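Local coordinates for hypothetical signal peptide protein (Sinorhizobium meliloti, PDB 3PJY), which is of unknown function, belongs to the DUF192 family and has been put forward as a putative transcription regulator, at residues L50-E55 against V102-E107; D71-A76 against L106-G111. All coordinates share one frame; numbering follows the deposited sequence.

Interaction 1 (L50-E55 against V102-E107)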
loop_
_atom_site.group_PDB
_atom_site.type_symbol
_atom_site.label_atom_id
_atom_site.label_comp_id
_atom_site.label_asym_id
_atom_site.label_seq_id
_atom_site.Cartn_x
_atom_site.Cartn_y
_atom_site.Cartn_z
ATOM N N LEU B 50 2.766 -10.579 -10.368
ATOM C CA LEU B 50 3.818 -11.217 -9.614
ATOM C C LEU B 50 3.840 -12.696 -10.065
ATOM O O LEU B 50 2.897 -13.454 -9.851
ATOM C CB LEU B 50 3.589 -11.149 -8.115
ATOM C CG LEU B 50 4.665 -11.770 -7.212
ATOM C CD1 LEU B 50 6.012 -11.050 -7.406
ATOM C CD2 LEU B 50 4.205 -11.682 -5.741
ATOM N N PHE B 51 4.935 -13.054 -10.699
ATOM C CA PHE B 51 5.191 -14.402 -11.209
ATOM C C PHE B 51 5.838 -15.185 -10.081
ATOM O O PHE B 51 6.937 -14.831 -9.611
ATOM C CB PHE B 51 6.112 -14.351 -12.412
ATOM C CG PHE B 51 5.512 -13.645 -13.606
ATOM C CD1 PHE B 51 5.430 -12.260 -13.632
ATOM C CD2 PHE B 51 4.979 -14.352 -14.686
ATOM C CE1 PHE B 51 4.826 -11.577 -14.672
ATOM C CE2 PHE B 51 4.395 -13.649 -15.758
ATOM C CZ PHE B 51 4.304 -12.297 -15.760
ATOM N N ASP B 52 5.194 -16.256 -9.635
ATOM C CA ASP B 52 5.659 -17.099 -8.522
ATOM C C ASP B 52 6.059 -18.420 -9.132
ATOM O O ASP B 52 5.210 -19.221 -9.559
ATOM C CB ASP B 52 4.526 -17.276 -7.521
ATOM C CG ASP B 52 4.908 -18.162 -6.347
ATOM O OD1 ASP B 52 5.975 -18.777 -6.375
ATOM O OD2 ASP B 52 4.127 -18.248 -5.394
ATOM N N PHE B 53 7.368 -18.638 -9.272
ATOM C CA PHE B 53 7.893 -19.832 -9.948
ATOM C C PHE B 53 7.856 -21.093 -9.101
ATOM O O PHE B 53 8.097 -22.191 -9.613
ATOM C CB PHE B 53 9.328 -19.539 -10.401
ATOM C CG PHE B 53 9.374 -18.408 -11.353
ATOM C CD1 PHE B 53 8.933 -18.564 -12.621
ATOM C CD2 PHE B 53 9.754 -17.138 -10.946
ATOM C CE1 PHE B 53 8.904 -17.506 -13.502
ATOM C CE2 PHE B 53 9.739 -16.096 -11.868
ATOM C CZ PHE B 53 9.256 -16.305 -13.108
ATOM N N GLY B 54 7.579 -20.921 -7.819
ATOM C CA GLY B 54 7.489 -22.054 -6.896
ATOM C C GLY B 54 8.801 -22.772 -6.617
ATOM O O GLY B 54 8.817 -23.910 -6.111
ATOM N N GLU B 55 9.909 -22.087 -6.893
ATOM C CA GLU B 55 11.237 -22.630 -6.690
ATOM C C GLU B 55 12.216 -21.481 -6.915
ATOM O O GLU B 55 11.874 -20.460 -7.543
ATOM C CB GLU B 55 11.541 -23.759 -7.656
ATOM C CG GLU B 55 11.597 -23.348 -9.108
ATOM C CD GLU B 55 11.878 -24.481 -10.107
ATOM O OE1 GLU B 55 12.085 -25.605 -9.683
ATOM O OE2 GLU B 55 11.900 -24.215 -11.337
ATOM N N VAL B 102 16.411 -16.918 -8.864
ATOM C CA VAL B 102 15.414 -16.095 -8.190
ATOM C C VAL B 102 14.149 -16.920 -7.972
ATOM O O VAL B 102 14.034 -18.047 -8.479
ATOM C CB VAL B 102 15.054 -14.821 -9.025
ATOM C CG1 VAL B 102 16.313 -13.881 -9.113
ATOM C CG2 VAL B 102 14.497 -15.153 -10.426
ATOM N N ALA B 103 13.211 -16.362 -7.203
ATOM C CA ALA B 103 11.976 -17.044 -6.853
ATOM C C ALA B 103 10.729 -16.393 -7.452
ATOM O O ALA B 103 9.685 -17.017 -7.548
ATOM C CB ALA B 103 11.826 -17.102 -5.322
ATOM N N TYR B 104 10.829 -15.110 -7.795
ATOM C CA TYR B 104 9.704 -14.318 -8.307
ATOM C C TYR B 104 10.184 -13.334 -9.334
ATOM O O TYR B 104 11.363 -12.911 -9.326
ATOM C CB TYR B 104 9.015 -13.515 -7.213
ATOM C CG TYR B 104 8.553 -14.275 -6.010
ATOM C CD1 TYR B 104 9.400 -14.415 -4.914
ATOM C CD2 TYR B 104 7.276 -14.801 -5.939
ATOM C CE1 TYR B 104 9.016 -15.063 -3.812
ATOM C CE2 TYR B 104 6.866 -15.485 -4.794
ATOM C CZ TYR B 104 7.765 -15.639 -3.770
ATOM O OH TYR B 104 7.374 -16.281 -2.630
ATOM N N VAL B 105 9.278 -12.914 -10.203
ATOM C CA VAL B 105 9.471 -11.733 -11.032
ATOM C C VAL B 105 8.224 -10.862 -10.845
ATOM O O VAL B 105 7.091 -11.357 -10.868
ATOM C CB VAL B 105 9.685 -12.047 -12.493
ATOM C CG1 VAL B 105 9.560 -10.817 -13.410
ATOM C CG2 VAL B 105 11.082 -12.713 -12.714
ATOM N N LEU B 106 8.444 -9.570 -10.624
ATOM C CA LEU B 106 7.346 -8.573 -10.593
ATOM C C LEU B 106 7.398 -7.772 -11.880
ATOM O O LEU B 106 8.429 -7.157 -12.181
ATOM C CB LEU B 106 7.479 -7.668 -9.355
ATOM C CG LEU B 106 6.435 -6.586 -9.192
ATOM C CD1 LEU B 106 5.024 -7.134 -9.131
ATOM C CD2 LEU B 106 6.781 -5.774 -7.953
ATOM N N GLU B 107 6.289 -7.777 -12.620
ATOM C CA GLU B 107 6.149 -6.902 -13.771
ATOM C C GLU B 107 5.239 -5.721 -13.440
ATOM O O GLU B 107 4.140 -5.895 -12.931
ATOM C CB GLU B 107 5.601 -7.635 -14.977
ATOM C CG GLU B 107 6.601 -8.549 -15.614
ATOM C CD GLU B 107 6.111 -9.266 -16.851
ATOM O OE1 GLU B 107 4.916 -9.320 -17.176
ATOM O OE2 GLU B 107 6.982 -9.842 -17.537
HETATM O O HOH W 1 8.793 -18.898 -5.773
#

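Interaction 2 (D71-A76 against L106-G111)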
loop_
_atom_site.group_PDB
_atom_site.type_symbol
_atom_site.label_atom_id
_atom_site.label_comp_id
_atom_site.label_asym_id
_atom_site.label_seq_id
_atom_site.Cartn_x
_atom_site.Cartn_y
_atom_site.Cartn_z
ATOM N N ASP B 71 8.487 -2.655 -16.663
ATOM C CA ASP B 71 9.675 -2.842 -15.849
ATOM C C ASP B 71 9.592 -4.238 -15.194
ATOM O O ASP B 71 8.507 -4.679 -14.763
ATOM C CB ASP B 71 9.759 -1.815 -14.707
ATOM C CG ASP B 71 10.079 -0.406 -15.142
ATOM O OD1 ASP B 71 10.426 -0.166 -16.334
ATOM O OD2 ASP B 71 9.992 0.502 -14.259
HETATM N N MSE B 72 10.713 -4.952 -15.171
HETATM C CA MSE B 72 10.821 -6.296 -14.612
HETATM C C MSE B 72 11.733 -6.298 -13.406
HETATM O O MSE B 72 12.874 -5.804 -13.494
HETATM C CB MSE B 72 11.333 -7.311 -15.659
HETATM C CG MSE B 72 10.467 -7.455 -16.805
HETATM SE SE MSE B 72 11.329 -8.745 -17.963
HETATM C CE MSE B 72 9.911 -8.853 -19.318
ATOM N N LEU B 73 11.273 -6.819 -12.274
ATOM C CA LEU B 73 12.077 -6.914 -11.068
ATOM C C LEU B 73 12.242 -8.411 -10.741
ATOM O O LEU B 73 11.258 -9.114 -10.609
ATOM C CB LEU B 73 11.450 -6.190 -9.882
ATOM C CG LEU B 73 11.187 -4.685 -10.008
ATOM C CD1 LEU B 73 10.041 -4.346 -10.964
ATOM C CD2 LEU B 73 10.824 -4.137 -8.631
ATOM N N PHE B 74 13.491 -8.863 -10.661
ATOM C CA PHE B 74 13.857 -10.263 -10.370
ATOM C C PHE B 74 14.142 -10.378 -8.899
ATOM O O PHE B 74 15.006 -9.669 -8.398
ATOM C CB PHE B 74 15.077 -10.600 -11.209
ATOM C CG PHE B 74 14.778 -10.648 -12.693
ATOM C CD1 PHE B 74 14.323 -11.820 -13.281
ATOM C CD2 PHE B 74 14.959 -9.560 -13.485
ATOM C CE1 PHE B 74 14.054 -11.880 -14.623
ATOM C CE2 PHE B 74 14.662 -9.612 -14.836
ATOM C CZ PHE B 74 14.194 -10.787 -15.396
ATOM N N ILE B 75 13.411 -11.227 -8.198
ATOM C CA ILE B 75 13.290 -11.175 -6.764
ATOM C C ILE B 75 13.628 -12.499 -6.105
ATOM O O ILE B 75 13.119 -13.553 -6.513
ATOM C CB ILE B 75 11.861 -10.699 -6.352
ATOM C CG1 ILE B 75 11.602 -9.265 -6.909
ATOM C CG2 ILE B 75 11.654 -10.738 -4.841
ATOM C CD1 ILE B 75 10.125 -8.841 -6.791
ATOM N N ALA B 76 14.443 -12.435 -5.069
ATOM C CA ALA B 76 14.835 -13.647 -4.326
ATOM C C ALA B 76 13.698 -14.145 -3.438
ATOM O O ALA B 76 12.738 -13.437 -3.189
ATOM C CB ALA B 76 16.080 -13.334 -3.494
ATOM N N LEU B 106 8.444 -9.570 -10.624
ATOM C CA LEU B 106 7.346 -8.573 -10.593
ATOM C C LEU B 106 7.398 -7.772 -11.880
ATOM O O LEU B 106 8.429 -7.157 -12.181
ATOM C CB LEU B 106 7.479 -7.668 -9.355
ATOM C CG LEU B 106 6.435 -6.586 -9.192
ATOM C CD1 LEU B 106 5.024 -7.134 -9.131
ATOM C CD2 LEU B 106 6.781 -5.774 -7.953
ATOM N N GLU B 107 6.289 -7.777 -12.620
ATOM C CA GLU B 107 6.149 -6.902 -13.771
ATOM C C GLU B 107 5.239 -5.721 -13.440
ATOM O O GLU B 107 4.140 -5.895 -12.931
ATOM C CB GLU B 107 5.601 -7.635 -14.977
ATOM C CG GLU B 107 6.601 -8.549 -15.614
ATOM C CD GLU B 107 6.111 -9.266 -16.851
ATOM O OE1 GLU B 107 4.916 -9.320 -17.176
ATOM O OE2 GLU B 107 6.982 -9.842 -17.537
ATOM N N LEU B 108 5.728 -4.527 -13.715
ATOM C CA LEU B 108 5.025 -3.282 -13.485
ATOM C C LEU B 108 5.024 -2.462 -14.778
ATOM O O LEU B 108 5.830 -2.711 -15.690
ATOM C CB LEU B 108 5.747 -2.480 -12.409
ATOM C CG LEU B 108 5.863 -3.155 -11.028
ATOM C CD1 LEU B 108 6.814 -2.365 -10.123
ATOM C CD2 LEU B 108 4.500 -3.290 -10.417
ATOM N N ASN B 109 4.171 -1.445 -14.858
ATOM C CA ASN B 109 4.247 -0.551 -15.999
ATOM C C ASN B 109 5.658 0.021 -16.109
ATOM O O ASN B 109 6.294 0.382 -15.106
ATOM C CB ASN B 109 3.282 0.601 -15.872
ATOM C CG ASN B 109 1.867 0.224 -16.210
ATOM O OD1 ASN B 109 1.529 0.037 -17.385
ATOM N ND2 ASN B 109 1.014 0.165 -15.193
ATOM N N ALA B 110 6.171 0.156 -17.319
ATOM C CA ALA B 110 7.462 0.826 -17.490
ATOM C C ALA B 110 7.460 2.201 -16.866
ATOM O O ALA B 110 6.470 2.961 -16.971
ATOM C CB ALA B 110 7.877 0.886 -18.992
ATOM N N GLY B 111 8.558 2.534 -16.199
ATOM C CA GLY B 111 8.687 3.807 -15.498
ATOM C C GLY B 111 8.336 3.728 -14.027
ATOM O O GLY B 111 8.584 4.681 -13.281
#

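Interaction 1 (L50-E55 against V102-E107)
Phe51 lays its ring beside the side chain of Glu107. The two cross obliquely, with ring and carboxylate planes 67° apart. Glu107 OE1 sits at the ring edge, 3.4 Å from Phe51 CZ, where the partly positive ring hydrogens would suit a carboxylate oxygen. Phe51 CG stands anti to its own carbonyl carbon (chi1 -65°), and the ring lies over toward Val105 O and Glu107. The other end of the ring edge rests on the backbone, with Phe51 CD1 3.3 Å from Val105 O. Met61 of strand 60-61 also touches Phe51, Phe53, Val105 and Glu107.

The Phe53 ring reaches across to Val105. Its ring edge lies against the peptide between Ala103 and Tyr104, and Phe53 CE2 is 3.7 Å from Val105 CG2. On the face of Leu50, Asp52 and Tyr104, the Asp52 and Tyr104 side chains run side by side and point the same way. Asp52 CG approaches Tyr104 CE2 at 3.7 Å, with carboxylate and ring planes 48° apart. Leu50 CD1 packs on Tyr104 CB at 3.9 Å.

The backbones bond in both directions between Phe51 and Val105. Phe51 N gives the shorter bond to Val105 O, 2.7 Å. The bond from Phe53 N to Ala103 O is weak. A water bridges nearby, donating to both Asp52 OD1 and Ala103 O. It also sits above one face of the Tyr104 ring, toward the rim. Asp52 OD1 accepts from Gly54 N at 3.0 Å, an Asx turn at the corner the chain makes at Gly54 and Glu55. Ala103 and Tyr104 both face Ile75 of strand 70-75, forming a classic beta bulge. The arrangement is an antiparallel pair of neighbouring strands in the mixed sheet.

Interaction 2 (D71-A76 against L106-G111)
Strand 71-75 pairs with strand 106-109 in antiparallel fashion, their axes 157° apart, through two-way backbone bonds between Asp71 and Leu108 and between Leu73 and Leu106. Asp71 O accepts from Leu108 N at 3.0 Å.

The Asp71 carboxylate reaches past the end of this pairing to the turn at Ala110 and Gly111. Its CG is anti to the carbonyl carbon (chi1 -72°). Both oxygens draw on one donor, and both bonds are weak: Gly111 N is 3.3 Å from Asp71 OD1 and 3.2 Å from Asp71 OD2. Its strongest polar partner lies outside, Asn87 N bonded to OD1; Val113 N, in helix 112-116, bonds to OD2. Asp71 OD1 also lies 3.8 Å from Ala110 CB.

Leu73 and Leu108 meet through their CD1 atoms, 3.9 Å from Leu73 CD1 to Leu108 CD1, on the face they share with Leu106. Ile75 CD1 packs on Leu106 CB at the same distance. On the other face, Met72, a selenomethionine, and Glu107 lie side by side and point the same way, with Met72 CE 3.6 Å from Glu107 OE2.

An alanine at Asp71 would probably leave the amides of Gly111, Asn87 and Val113 without this acceptor and the start of helix 112-116 less firmly tied to the strand. Gly111 is the N-cap residue of that helix. The buried carboxylate thus accepts from three backbone N-H groups, that of Gly111 weakly. These and the nearby helix start would probably stabilise its negative charge.

Overall arrangement
Both contacts use strand 102-109, which runs between strands 47-53 and 70-75 in the mixed sheet. Interaction 1 lies on one edge of that strand and interaction 2 on the other. Their centres are about 10 Å apart, and they share Leu106 and Glu107. Along the chain, strand 47-53 comes first, then 70-75, and 102-109 follows to pair between them. The contacts also touch directly: Ile75 makes probable backbone hydrogen bonds with Ala103 and Tyr104, and Phe74 packs on Val105. Interaction 2 ends at the start of helix 112-116. Together they join three neighbouring strands from distant parts of the chain into one sheet.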